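Local coordinates for aminopeptidase N (Francisella tularensis subsp. tularensis, PDB 5DLL), which probably removes N-terminal amino acids from peptides as a zinc-dependent M1-family aminopeptidase, helping to degrade intracellular peptides left by protein breakdown, at residues K553-I558 and W569-Q574; S596-K601 and L652-Q657; L603-I608 and R674-V679; D660-P663 and E669-A672. One frame throughout, in Å; residues are numbered along the deposited sequence.

Contact 1 of 4, residues K553-I558 and W569-Q574; sequences KDLLHI and WDSLQQ
L555 and I558 of one helix face S571 and Q574 of the next: L555 touches both S571 and Q574, and I558 touches S571. The side chains of L555 and Q574 cross at about a right angle. Although amide atom NE2 of Q574 is polar, it rests over the forked end of the leucine, 4.1 Å from CD1 and equally 4.1 Å from CD2. The extended Q574 chain, with CG anti to the backbone N (chi1 -178°), carries the amide to this end. S571 fits beside both aliphatic residues. Its CB lies 4.0 Å from L555 CD2, and its OG faces I558 CG2 at 3.4 Å. That hydroxyl is satisfied within its own helix, by a hydrogen bond with the carbonyl oxygen of N567, consistent with its lying among methyl groups in a buried place. With a serine at this position, L555 CA and S571 CA are 5.6 Å apart. The two segment axes approach to 8.7 Å and run roughly antiparallel, at 146°. Helices 552-561 and 565-581, joined by a short loop, thus form a helical hairpin; strand 533-535 borders the first helix through I558, and helix 349-369 borders the second through W569.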
loop_
_atom_site.group_PDB
_atom_site.type_symbol
_atom_site.label_atom_id
_atom_site.label_comp_id
_atom_site.label_asym_id
_atom_site.label_seq_id
_atom_site.Cartn_x
_atom_site.Cartn_y
_atom_site.Cartn_z
ATOM N N LYS A 553 17.460 12.651 28.938
ATOM C CA LYS A 553 17.653 11.519 29.850
ATOM C C LYS A 553 16.371 10.702 30.027
ATOM O O LYS A 553 16.432 9.481 30.178
ATOM C CB LYS A 553 18.166 11.981 31.216
ATOM C CG LYS A 553 18.811 10.860 32.023
ATOM C CD LYS A 553 18.946 11.208 33.498
ATOM C CE LYS A 553 19.503 10.030 34.284
ATOM N NZ LYS A 553 19.429 10.235 35.756
ATOM N N ASP A 554 15.221 11.376 30.015
ATOM C CA ASP A 554 13.919 10.697 30.041
ATOM C C ASP A 554 13.714 9.834 28.798
ATOM O O ASP A 554 13.230 8.708 28.896
ATOM C CB ASP A 554 12.766 11.704 30.160
ATOM C CG ASP A 554 12.555 12.193 31.580
ATOM O OD1 ASP A 554 13.500 12.111 32.391
ATOM O OD2 ASP A 554 11.439 12.661 31.885
ATOM N N LEU A 555 14.074 10.370 27.634
ATOM C CA LEU A 555 14.020 9.610 26.383
ATOM C C LEU A 555 15.072 8.497 26.375
ATOM O O LEU A 555 14.821 7.402 25.876
ATOM C CB LEU A 555 14.214 10.534 25.170
ATOM C CG LEU A 555 13.131 11.593 24.921
ATOM C CD1 LEU A 555 13.578 12.589 23.863
ATOM C CD2 LEU A 555 11.815 10.945 24.518
ATOM N N LEU A 556 16.241 8.783 26.945
ATOM C CA LEU A 556 17.330 7.805 27.031
ATOM C C LEU A 556 16.962 6.644 27.965
ATOM O O LEU A 556 17.408 5.514 27.762
ATOM C CB LEU A 556 18.624 8.482 27.508
ATOM C CG LEU A 556 19.890 8.260 26.679
ATOM C CD1 LEU A 556 19.681 8.633 25.218
ATOM C CD2 LEU A 556 21.033 9.065 27.285
ATOM N N HIS A 557 16.153 6.934 28.984
ATOM C CA HIS A 557 15.625 5.903 29.886
ATOM C C HIS A 557 14.605 5.003 29.171
ATOM O O HIS A 557 14.591 3.788 29.377
ATOM C CB HIS A 557 14.985 6.553 31.124
ATOM C CG HIS A 557 14.767 5.606 32.267
ATOM N ND1 HIS A 557 15.733 5.353 33.219
ATOM C CD2 HIS A 557 13.692 4.859 32.616
ATOM C CE1 HIS A 557 15.263 4.487 34.101
ATOM N NE2 HIS A 557 14.028 4.172 33.757
ATOM N N ILE A 558 13.762 5.604 28.331
ATOM C CA ILE A 558 12.798 4.849 27.523
ATOM C C ILE A 558 13.533 3.974 26.508
ATOM O O ILE A 558 13.159 2.826 26.285
ATOM C CB ILE A 558 11.791 5.783 26.809
ATOM C CG1 ILE A 558 10.869 6.446 27.840
ATOM C CG2 ILE A 558 10.946 5.017 25.800
ATOM C CD1 ILE A 558 10.030 7.580 27.291
ATOM N N TRP A 569 12.599 2.704 19.492
ATOM C CA TRP A 569 12.945 3.321 18.205
ATOM C C TRP A 569 12.442 4.770 18.141
ATOM O O TRP A 569 13.182 5.674 17.760
ATOM C CB TRP A 569 12.373 2.486 17.044
ATOM C CG TRP A 569 12.332 3.176 15.708
ATOM C CD1 TRP A 569 13.297 3.157 14.741
ATOM C CD2 TRP A 569 11.254 3.962 15.183
ATOM N NE1 TRP A 569 12.891 3.896 13.652
ATOM C CE2 TRP A 569 11.640 4.399 13.898
ATOM C CE3 TRP A 569 10.001 4.346 15.677
ATOM C CZ2 TRP A 569 10.822 5.202 13.105
ATOM C CZ3 TRP A 569 9.189 5.142 14.889
ATOM C CH2 TRP A 569 9.601 5.562 13.619
ATOM N N ASP A 570 11.193 4.989 18.537
ATOM C CA ASP A 570 10.567 6.306 18.406
ATOM C C ASP A 570 11.291 7.360 19.235
ATOM O O ASP A 570 11.517 8.475 18.766
ATOM C CB ASP A 570 9.091 6.245 18.821
ATOM C CG ASP A 570 8.293 7.439 18.327
ATOM O OD1 ASP A 570 8.449 7.815 17.147
ATOM O OD2 ASP A 570 7.495 7.995 19.114
ATOM N N SER A 571 11.647 6.997 20.464
ATOM C CA SER A 571 12.353 7.901 21.371
ATOM C C SER A 571 13.800 8.146 20.938
ATOM O O SER A 571 14.333 9.231 21.155
ATOM C CB SER A 571 12.327 7.352 22.799
ATOM O OG SER A 571 10.998 7.229 23.268
ATOM N N LEU A 572 14.430 7.139 20.336
ATOM C CA LEU A 572 15.804 7.271 19.852
ATOM C C LEU A 572 15.875 8.160 18.603
ATOM O O LEU A 572 16.792 8.971 18.460
ATOM C CB LEU A 572 16.400 5.890 19.556
ATOM C CG LEU A 572 17.914 5.815 19.309
ATOM C CD1 LEU A 572 18.708 6.391 20.474
ATOM C CD2 LEU A 572 18.334 4.377 19.039
ATOM N N GLN A 573 14.902 8.009 17.708
ATOM C CA GLN A 573 14.823 8.844 16.508
ATOM C C GLN A 573 14.478 10.293 16.885
ATOM O O GLN A 573 14.871 11.227 16.191
ATOM C CB GLN A 573 13.792 8.283 15.514
ATOM C CG GLN A 573 14.077 6.864 15.023
ATOM C CD GLN A 573 15.061 6.790 13.861
ATOM O OE1 GLN A 573 14.726 7.122 12.720
ATOM N NE2 GLN A 573 16.274 6.318 14.142
ATOM N N GLN A 574 13.748 10.473 17.984
ATOM C CA GLN A 574 13.399 11.806 18.472
ATOM C C GLN A 574 14.608 12.535 19.049
ATOM O O GLN A 574 14.722 13.753 18.923
ATOM C CB GLN A 574 12.301 11.711 19.530
ATOM C CG GLN A 574 11.830 13.058 20.053
ATOM C CD GLN A 574 10.386 13.036 20.517
ATOM O OE1 GLN A 574 9.488 12.631 19.775
ATOM N NE2 GLN A 574 10.150 13.485 21.746
#

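Contact 2 of 4, residues S596-K601 and L652-Q657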
loop_
_atom_site.group_PDB
_atom_site.type_symbol
_atom_site.label_atom_id
_atom_site.label_comp_id
_atom_site.label_asym_id
_atom_site.label_seq_id
_atom_site.Cartn_x
_atom_site.Cartn_y
_atom_site.Cartn_z
ATOM N N SER A 596 24.803 -0.039 23.397
ATOM C CA SER A 596 24.117 -1.164 24.034
ATOM C C SER A 596 23.046 -1.755 23.127
ATOM O O SER A 596 22.862 -2.971 23.089
ATOM C CB SER A 596 23.489 -0.728 25.360
ATOM O OG SER A 596 22.469 0.230 25.142
ATOM N N ILE A 597 22.340 -0.889 22.405
ATOM C CA ILE A 597 21.375 -1.335 21.408
ATOM C C ILE A 597 22.098 -2.166 20.345
ATOM O O ILE A 597 21.626 -3.233 19.951
ATOM C CB ILE A 597 20.657 -0.143 20.737
ATOM C CG1 ILE A 597 19.799 0.631 21.754
ATOM C CG2 ILE A 597 19.798 -0.616 19.566
ATOM C CD1 ILE A 597 18.467 -0.007 22.090
ATOM N N LEU A 598 23.252 -1.675 19.902
ATOM C CA LEU A 598 24.050 -2.350 18.875
ATOM C C LEU A 598 24.492 -3.753 19.281
ATOM O O LEU A 598 24.546 -4.648 18.438
ATOM C CB LEU A 598 25.274 -1.498 18.507
ATOM C CG LEU A 598 26.314 -2.092 17.553
ATOM C CD1 LEU A 598 25.707 -2.438 16.203
ATOM C CD2 LEU A 598 27.470 -1.118 17.389
ATOM N N HIS A 599 24.804 -3.944 20.561
ATOM C CA HIS A 599 25.262 -5.246 21.059
ATOM C C HIS A 599 24.172 -6.053 21.773
ATOM O O HIS A 599 24.477 -7.039 22.446
ATOM C CB HIS A 599 26.466 -5.059 21.991
ATOM C CG HIS A 599 27.717 -4.643 21.284
ATOM N ND1 HIS A 599 28.381 -5.468 20.403
ATOM C CD2 HIS A 599 28.428 -3.492 21.333
ATOM C CE1 HIS A 599 29.447 -4.843 19.936
ATOM N NE2 HIS A 599 29.499 -3.643 20.486
ATOM N N ASP A 600 22.910 -5.653 21.623
ATOM C CA ASP A 600 21.804 -6.376 22.249
ATOM C C ASP A 600 21.638 -7.722 21.545
ATOM O O ASP A 600 21.464 -7.782 20.324
ATOM C CB ASP A 600 20.501 -5.564 22.192
ATOM C CG ASP A 600 19.489 -5.994 23.251
ATOM O OD1 ASP A 600 19.271 -7.214 23.426
ATOM O OD2 ASP A 600 18.906 -5.107 23.909
ATOM N N LYS A 601 21.704 -8.796 22.329
ATOM C CA LYS A 601 21.717 -10.156 21.797
ATOM C C LYS A 601 20.317 -10.750 21.663
ATOM O O LYS A 601 20.091 -11.608 20.809
ATOM C CB LYS A 601 22.584 -11.050 22.684
ATOM C CG LYS A 601 24.022 -10.570 22.808
ATOM C CD LYS A 601 24.879 -11.575 23.559
ATOM C CE LYS A 601 26.339 -11.156 23.577
ATOM N NZ LYS A 601 27.190 -12.149 24.292
ATOM N N LEU A 652 32.609 -2.890 13.011
ATOM C CA LEU A 652 33.403 -3.970 12.424
ATOM C C LEU A 652 33.089 -5.332 13.047
ATOM O O LEU A 652 32.977 -6.334 12.338
ATOM C CB LEU A 652 34.898 -3.666 12.580
ATOM C CG LEU A 652 35.884 -4.755 12.147
ATOM C CD1 LEU A 652 35.662 -5.159 10.698
ATOM C CD2 LEU A 652 37.312 -4.280 12.357
ATOM N N ALA A 653 32.961 -5.360 14.373
ATOM C CA ALA A 653 32.703 -6.603 15.107
ATOM C C ALA A 653 31.343 -7.194 14.744
ATOM O O ALA A 653 31.238 -8.365 14.357
ATOM C CB ALA A 653 32.783 -6.354 16.608
ATOM N N VAL A 654 30.310 -6.367 14.858
ATOM C CA VAL A 654 28.949 -6.789 14.547
ATOM C C VAL A 654 28.793 -7.113 13.058
ATOM O O VAL A 654 28.019 -7.996 12.700
ATOM C CB VAL A 654 27.909 -5.736 14.986
ATOM C CG1 VAL A 654 26.505 -6.167 14.589
ATOM C CG2 VAL A 654 27.973 -5.519 16.493
ATOM N N TYR A 655 29.528 -6.424 12.191
ATOM C CA TYR A 655 29.507 -6.767 10.771
ATOM C C TYR A 655 29.949 -8.211 10.606
ATOM O O TYR A 655 29.217 -9.022 10.051
ATOM C CB TYR A 655 30.411 -5.847 9.935
ATOM C CG TYR A 655 30.490 -6.250 8.470
ATOM C CD1 TYR A 655 29.540 -5.808 7.552
ATOM C CD2 TYR A 655 31.504 -7.091 8.006
ATOM C CE1 TYR A 655 29.600 -6.184 6.215
ATOM C CE2 TYR A 655 31.574 -7.473 6.672
ATOM C CZ TYR A 655 30.619 -7.017 5.780
ATOM O OH TYR A 655 30.682 -7.388 4.455
ATOM N N GLN A 656 31.140 -8.529 11.108
ATOM C CA GLN A 656 31.716 -9.860 10.897
ATOM C C GLN A 656 30.989 -10.951 11.690
ATOM O O GLN A 656 31.113 -12.132 11.361
ATOM C CB GLN A 656 33.239 -9.878 11.159
ATOM C CG GLN A 656 34.098 -9.525 9.933
ATOM C CD GLN A 656 33.981 -10.528 8.779
ATOM O OE1 GLN A 656 33.818 -11.725 8.992
ATOM N NE2 GLN A 656 34.077 -10.039 7.554
ATOM N N GLN A 657 30.213 -10.568 12.703
ATOM C CA GLN A 657 29.354 -11.534 13.399
ATOM C C GLN A 657 27.999 -11.725 12.693
ATOM O O GLN A 657 27.319 -12.728 12.913
ATOM C CB GLN A 657 29.195 -11.165 14.882
ATOM C CG GLN A 657 27.931 -10.417 15.270
ATOM C CD GLN A 657 27.944 -9.969 16.725
ATOM O OE1 GLN A 657 28.998 -9.913 17.370
ATOM N NE2 GLN A 657 26.767 -9.644 17.248
#
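V654 presents one methyl, CG2, to both L598 and H599, the last residue of helix 588-598 and the first beyond it. L598 CD1 lies 3.8 Å from V654 CG2 and 4.1 Å from V654 CG1, so the leucine methyl reaches both branches of the valine. The leucine and valine lie alongside, running in opposite senses. L598 starts sidelong to the other segment, and its chi1 of 174°, with CG anti to the backbone N, swings the branched end across to the valine. V654 has CG1 anti to its own backbone N, which sets CG2 beside that nitrogen, on the flank where H599 lies. The imidazole meets this methyl through CE1, 3.8 Å from V654 CG2, and ND1, 3.9 Å from the same carbon, in an oblique approach. H599 leaves helical geometry (phi -101°); with CG beside the backbone N (chi1 -71°), the ring end comes nearer helix 648-658. There, NE2 hydrogen-bonds with OD2 of D650, one helical turn before V654. This bond helps fix the ring's rotation and might favour a protonated imidazole. The contact is therefore apolar at V654 but has a polar tether alongside. V654 also packs on L676 and C680 of helix 668-685, which places it where three helices meet. Such a join between a helix end and the flank of a helix distant in sequence is consistent with the layered helices of the ARM-repeat-like C-terminal domain of M1 aminopeptidases.

Contact 3 of 4, residues L603-I608 and R674-V679; sequences LDKALI and RKLKGV
Where K605, A606 and I608 meet K675 and L676, the touching side-chain atoms are aliphatic carbons, and L676 CB also lies near the backbone carbonyl of K605; the flat group beside them is the D604 carboxylate, which does not itself reach 674-679. Its OD1 accepts A606 N at 2.8 Å on the anti side, with the nitrogen 22° out of the carboxylate plane, and OD2 hydrogen-bonds with S348 OG. D604 thereby occupies the N-cap of helix 605-612, whose first turn meets L676. The leucine spreads its two methyls over that turn. CD1 goes to I608, 3.5 Å from its CG2, while CD2 goes to the aliphatic part of K605, nearest its CG and 3.8 Å from its CD. With L676 CG anti to the backbone N (chi1 -177°), this fork points at the opposing helix, and both pairs of side chains meet at a slant. K605 bends at chi2 and chi3, leading its amino end away. On the other flank, K675 lays CD against A606 CB at 3.7 Å; its chain bends at chi3. L676 continues onto C658 of helix 648-658. The result is a leucine-centred interface joining non-consecutive helices 605-612 and 668-685 within the all-helical C-terminal domain.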
loop_
_atom_site.group_PDB
_atom_site.type_symbol
_atom_site.label_atom_id
_atom_site.label_comp_id
_atom_site.label_asym_id
_atom_site.label_seq_id
_atom_site.Cartn_x
_atom_site.Cartn_y
_atom_site.Cartn_z
ATOM N N LEU A 603 17.114 -9.245 20.810
ATOM C CA LEU A 603 16.269 -8.195 20.259
ATOM C C LEU A 603 16.307 -8.331 18.740
ATOM O O LEU A 603 17.381 -8.551 18.168
ATOM C CB LEU A 603 16.781 -6.816 20.687
ATOM C CG LEU A 603 15.870 -5.612 20.423
ATOM C CD1 LEU A 603 14.568 -5.718 21.205
ATOM C CD2 LEU A 603 16.594 -4.319 20.767
ATOM N N ASP A 604 15.144 -8.211 18.096
ATOM C CA ASP A 604 15.054 -8.361 16.643
ATOM C C ASP A 604 16.150 -7.521 15.986
ATOM O O ASP A 604 16.201 -6.300 16.147
ATOM C CB ASP A 604 13.668 -7.962 16.116
ATOM C CG ASP A 604 13.462 -8.330 14.639
ATOM O OD1 ASP A 604 14.425 -8.250 13.844
ATOM O OD2 ASP A 604 12.326 -8.696 14.269
ATOM N N LYS A 605 17.026 -8.202 15.256
ATOM C CA LYS A 605 18.196 -7.577 14.646
ATOM C C LYS A 605 17.804 -6.596 13.538
ATOM O O LYS A 605 18.564 -5.683 13.218
ATOM C CB LYS A 605 19.120 -8.663 14.089
ATOM C CG LYS A 605 20.598 -8.383 14.252
ATOM C CD LYS A 605 21.387 -9.652 14.543
ATOM C CE LYS A 605 21.139 -10.146 15.960
ATOM N NZ LYS A 605 22.155 -11.150 16.375
ATOM N N ALA A 606 16.623 -6.797 12.955
ATOM C CA ALA A 606 16.077 -5.874 11.966
ATOM C C ALA A 606 15.623 -4.582 12.640
ATOM O O ALA A 606 15.847 -3.490 12.117
ATOM C CB ALA A 606 14.917 -6.520 11.226
ATOM N N LEU A 607 14.973 -4.718 13.796
ATOM C CA LEU A 607 14.583 -3.569 14.618
ATOM C C LEU A 607 15.805 -2.751 15.047
ATOM O O LEU A 607 15.759 -1.520 15.064
ATOM C CB LEU A 607 13.795 -4.032 15.851
ATOM C CG LEU A 607 13.664 -3.070 17.035
ATOM C CD1 LEU A 607 12.865 -1.827 16.668
ATOM C CD2 LEU A 607 13.031 -3.805 18.207
ATOM N N ILE A 608 16.887 -3.444 15.396
ATOM C CA ILE A 608 18.164 -2.790 15.687
ATOM C C ILE A 608 18.610 -1.942 14.484
ATOM O O ILE A 608 18.981 -0.778 14.645
ATOM C CB ILE A 608 19.257 -3.820 16.069
ATOM C CG1 ILE A 608 18.941 -4.455 17.429
ATOM C CG2 ILE A 608 20.627 -3.162 16.141
ATOM C CD1 ILE A 608 19.802 -5.652 17.784
ATOM N N ARG A 674 21.225 -9.782 7.583
ATOM C CA ARG A 674 21.697 -9.111 6.366
ATOM C C ARG A 674 21.516 -7.599 6.359
ATOM O O ARG A 674 22.281 -6.885 5.708
ATOM C CB ARG A 674 21.005 -9.688 5.125
ATOM C CG ARG A 674 21.692 -10.903 4.525
ATOM C CD ARG A 674 21.081 -11.271 3.183
ATOM N NE ARG A 674 19.725 -11.799 3.334
ATOM C CZ ARG A 674 19.423 -13.072 3.594
ATOM N NH1 ARG A 674 20.377 -13.987 3.735
ATOM N NH2 ARG A 674 18.150 -13.438 3.711
ATOM N N LYS A 675 20.501 -7.100 7.052
ATOM C CA LYS A 675 20.278 -5.657 7.060
ATOM C C LYS A 675 21.051 -4.952 8.169
ATOM O O LYS A 675 21.547 -3.848 7.951
ATOM C CB LYS A 675 18.792 -5.293 7.066
ATOM C CG LYS A 675 17.956 -5.844 8.203
ATOM C CD LYS A 675 16.503 -5.419 8.039
ATOM C CE LYS A 675 15.850 -6.048 6.812
ATOM N NZ LYS A 675 14.393 -5.763 6.732
ATOM N N LEU A 676 21.184 -5.581 9.336
ATOM C CA LEU A 676 22.085 -5.047 10.362
ATOM C C LEU A 676 23.520 -5.056 9.838
ATOM O O LEU A 676 24.281 -4.115 10.077
ATOM C CB LEU A 676 22.012 -5.844 11.666
ATOM C CG LEU A 676 22.892 -5.273 12.790
ATOM C CD1 LEU A 676 22.422 -3.880 13.179
ATOM C CD2 LEU A 676 22.927 -6.176 14.013
ATOM N N LYS A 677 23.879 -6.127 9.131
ATOM C CA LYS A 677 25.156 -6.197 8.429
ATOM C C LYS A 677 25.346 -4.984 7.511
ATOM O O LYS A 677 26.422 -4.389 7.481
ATOM C CB LYS A 677 25.247 -7.494 7.620
ATOM C CG LYS A 677 26.448 -7.551 6.690
ATOM C CD LYS A 677 26.684 -8.937 6.121
ATOM C CE LYS A 677 25.516 -9.407 5.274
ATOM N NZ LYS A 677 25.935 -10.510 4.366
ATOM N N GLY A 678 24.298 -4.634 6.766
ATOM C CA GLY A 678 24.321 -3.482 5.867
ATOM C C GLY A 678 24.431 -2.148 6.585
ATOM O O GLY A 678 25.162 -1.259 6.137
ATOM N N VAL A 679 23.702 -1.999 7.690
ATOM C CA VAL A 679 23.783 -0.783 8.508
ATOM C C VAL A 679 25.203 -0.593 9.029
ATOM O O VAL A 679 25.746 0.510 8.979
ATOM C CB VAL A 679 22.805 -0.816 9.700
ATOM C CG1 VAL A 679 23.063 0.349 10.657
ATOM C CG2 VAL A 679 21.369 -0.786 9.200
#

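Contact 4 of 4, residues D660-P663 and E669-A672; sequences DNKP and EQIA
An Asx turn at D660-K662 sets D660 and K662 beside the side-chain amide of Q670, in the loop that links helix 648-658 to the first turn of helix 668-685. The turn is closed by D660 OD1, which accepts K662 N at 2.7 Å with an N-H...O angle of 151°, the nitrogen lying nearly in line with the C-O bond. D660 CG stands between its backbone N and carbonyl carbon; this chi1 of 77° puts OD1 within reach of K662 N while OD2 lies on the Q670 side. There OD2 sits beside both heteroatoms of the amide, 3.6 Å from Q670 NE2 and 3.8 Å from Q670 OE1. Neither approach amounts to a hydrogen bond, and the carboxylate and amide planes are 74° apart. Q670 reaches the loop by a bend at chi2, while its backbone N has a weak hydrogen bond to OG of S667. Q670 is buried, although the loop residues are more exposed; D660 to P663 and E669 touch a crystal neighbour, and the lattice may affect their placement. K662 runs past Q670 as an extended chain, the two side chains crossing at about a right angle. The lysine's methylene portion does the touching, with its amino end further along: NZ is 3.9 Å from Q670 OE1 and 5.5 Å from E669 OE2, so any attraction to that carboxylate is at long range. The nearest approach of the lysine to the amide is CD, 3.4 Å from Q670 OE1.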
loop_
_atom_site.group_PDB
_atom_site.type_symbol
_atom_site.label_atom_id
_atom_site.label_comp_id
_atom_site.label_asym_id
_atom_site.label_seq_id
_atom_site.Cartn_x
_atom_site.Cartn_y
_atom_site.Cartn_z
ATOM N N ASP A 660 27.915 -14.147 8.140
ATOM C CA ASP A 660 28.092 -15.587 8.321
ATOM C C ASP A 660 28.196 -16.285 6.963
ATOM O O ASP A 660 28.111 -15.640 5.916
ATOM C CB ASP A 660 26.971 -16.165 9.202
ATOM C CG ASP A 660 25.658 -16.333 8.464
ATOM O OD1 ASP A 660 25.518 -17.328 7.733
ATOM O OD2 ASP A 660 24.753 -15.492 8.632
ATOM N N ASN A 661 28.385 -17.599 6.993
ATOM C CA ASN A 661 28.710 -18.373 5.801
ATOM C C ASN A 661 27.614 -19.391 5.428
ATOM O O ASN A 661 27.886 -20.415 4.798
ATOM C CB ASN A 661 30.050 -19.080 6.046
ATOM C CG ASN A 661 30.804 -19.389 4.767
ATOM O OD1 ASN A 661 30.361 -19.066 3.666
ATOM N ND2 ASN A 661 31.957 -20.027 4.912
ATOM N N LYS A 662 26.372 -19.099 5.812
ATOM C CA LYS A 662 25.250 -19.991 5.532
ATOM C C LYS A 662 24.744 -19.792 4.109
ATOM O O LYS A 662 24.889 -18.708 3.540
ATOM C CB LYS A 662 24.089 -19.745 6.507
ATOM C CG LYS A 662 24.350 -20.217 7.928
ATOM C CD LYS A 662 23.230 -19.812 8.875
ATOM C CE LYS A 662 23.391 -20.475 10.233
ATOM N NZ LYS A 662 22.236 -20.219 11.139
ATOM N N PRO A 663 24.131 -20.837 3.531
ATOM C CA PRO A 663 23.463 -20.691 2.239
ATOM C C PRO A 663 22.264 -19.743 2.343
ATOM O O PRO A 663 21.638 -19.665 3.403
ATOM C CB PRO A 663 23.000 -22.119 1.923
ATOM C CG PRO A 663 22.875 -22.778 3.254
ATOM C CD PRO A 663 23.984 -22.200 4.075
ATOM N N GLU A 669 15.496 -14.554 10.585
ATOM C CA GLU A 669 16.787 -14.352 11.245
ATOM C C GLU A 669 17.886 -14.028 10.236
ATOM O O GLU A 669 18.686 -13.117 10.466
ATOM C CB GLU A 669 17.179 -15.589 12.070
ATOM C CG GLU A 669 18.339 -15.356 13.037
ATOM C CD GLU A 669 18.723 -16.595 13.836
ATOM O OE1 GLU A 669 17.972 -17.594 13.809
ATOM O OE2 GLU A 669 19.784 -16.573 14.500
ATOM N N GLN A 670 17.925 -14.777 9.131
ATOM C CA GLN A 670 18.890 -14.523 8.049
ATOM C C GLN A 670 18.648 -13.180 7.350
ATOM O O GLN A 670 19.592 -12.496 6.951
ATOM C CB GLN A 670 18.870 -15.662 7.020
ATOM C CG GLN A 670 19.478 -16.964 7.525
ATOM C CD GLN A 670 20.939 -16.815 7.907
ATOM O OE1 GLN A 670 21.316 -17.020 9.062
ATOM N NE2 GLN A 670 21.767 -16.436 6.940
ATOM N N ILE A 671 17.382 -12.805 7.220
ATOM C CA ILE A 671 17.015 -11.523 6.636
ATOM C C ILE A 671 17.458 -10.374 7.547
ATOM O O ILE A 671 18.086 -9.418 7.082
ATOM C CB ILE A 671 15.493 -11.457 6.362
ATOM C CG1 ILE A 671 15.117 -12.465 5.269
ATOM C CG2 ILE A 671 15.071 -10.058 5.934
ATOM C CD1 ILE A 671 13.641 -12.798 5.215
ATOM N N ALA A 672 17.140 -10.480 8.837
ATOM C CA ALA A 672 17.478 -9.446 9.827
ATOM C C ALA A 672 18.985 -9.274 9.995
ATOM O O ALA A 672 19.466 -8.165 10.243
ATOM C CB ALA A 672 16.845 -9.779 11.170
#

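How the contacts relate
All four contacts lie in the helical C-terminal region, away from the zinc site. Contacts 1, 2 and 3 are buried, whereas contact 4 is nearer the surface and its loop is largely exposed. Contacts 2 and 3 form one continuous core: their centres are 9 Å apart, and Y655 of contact 2 also packs on the backbone of K677 in contact 3. Contact 4 shares helix 668-685 with contact 3, and A672 CB lies 3.5 Å from A606 N. Contact 1 lies next to contacts 2 and 3 without touching them. Sequence-local hairpin packing in contact 1 thus gives way to long-range apolar joins, with an imidazole at the rim of contact 2, and to mixed polar and aliphatic approaches in contact 4, with no bond between its segments.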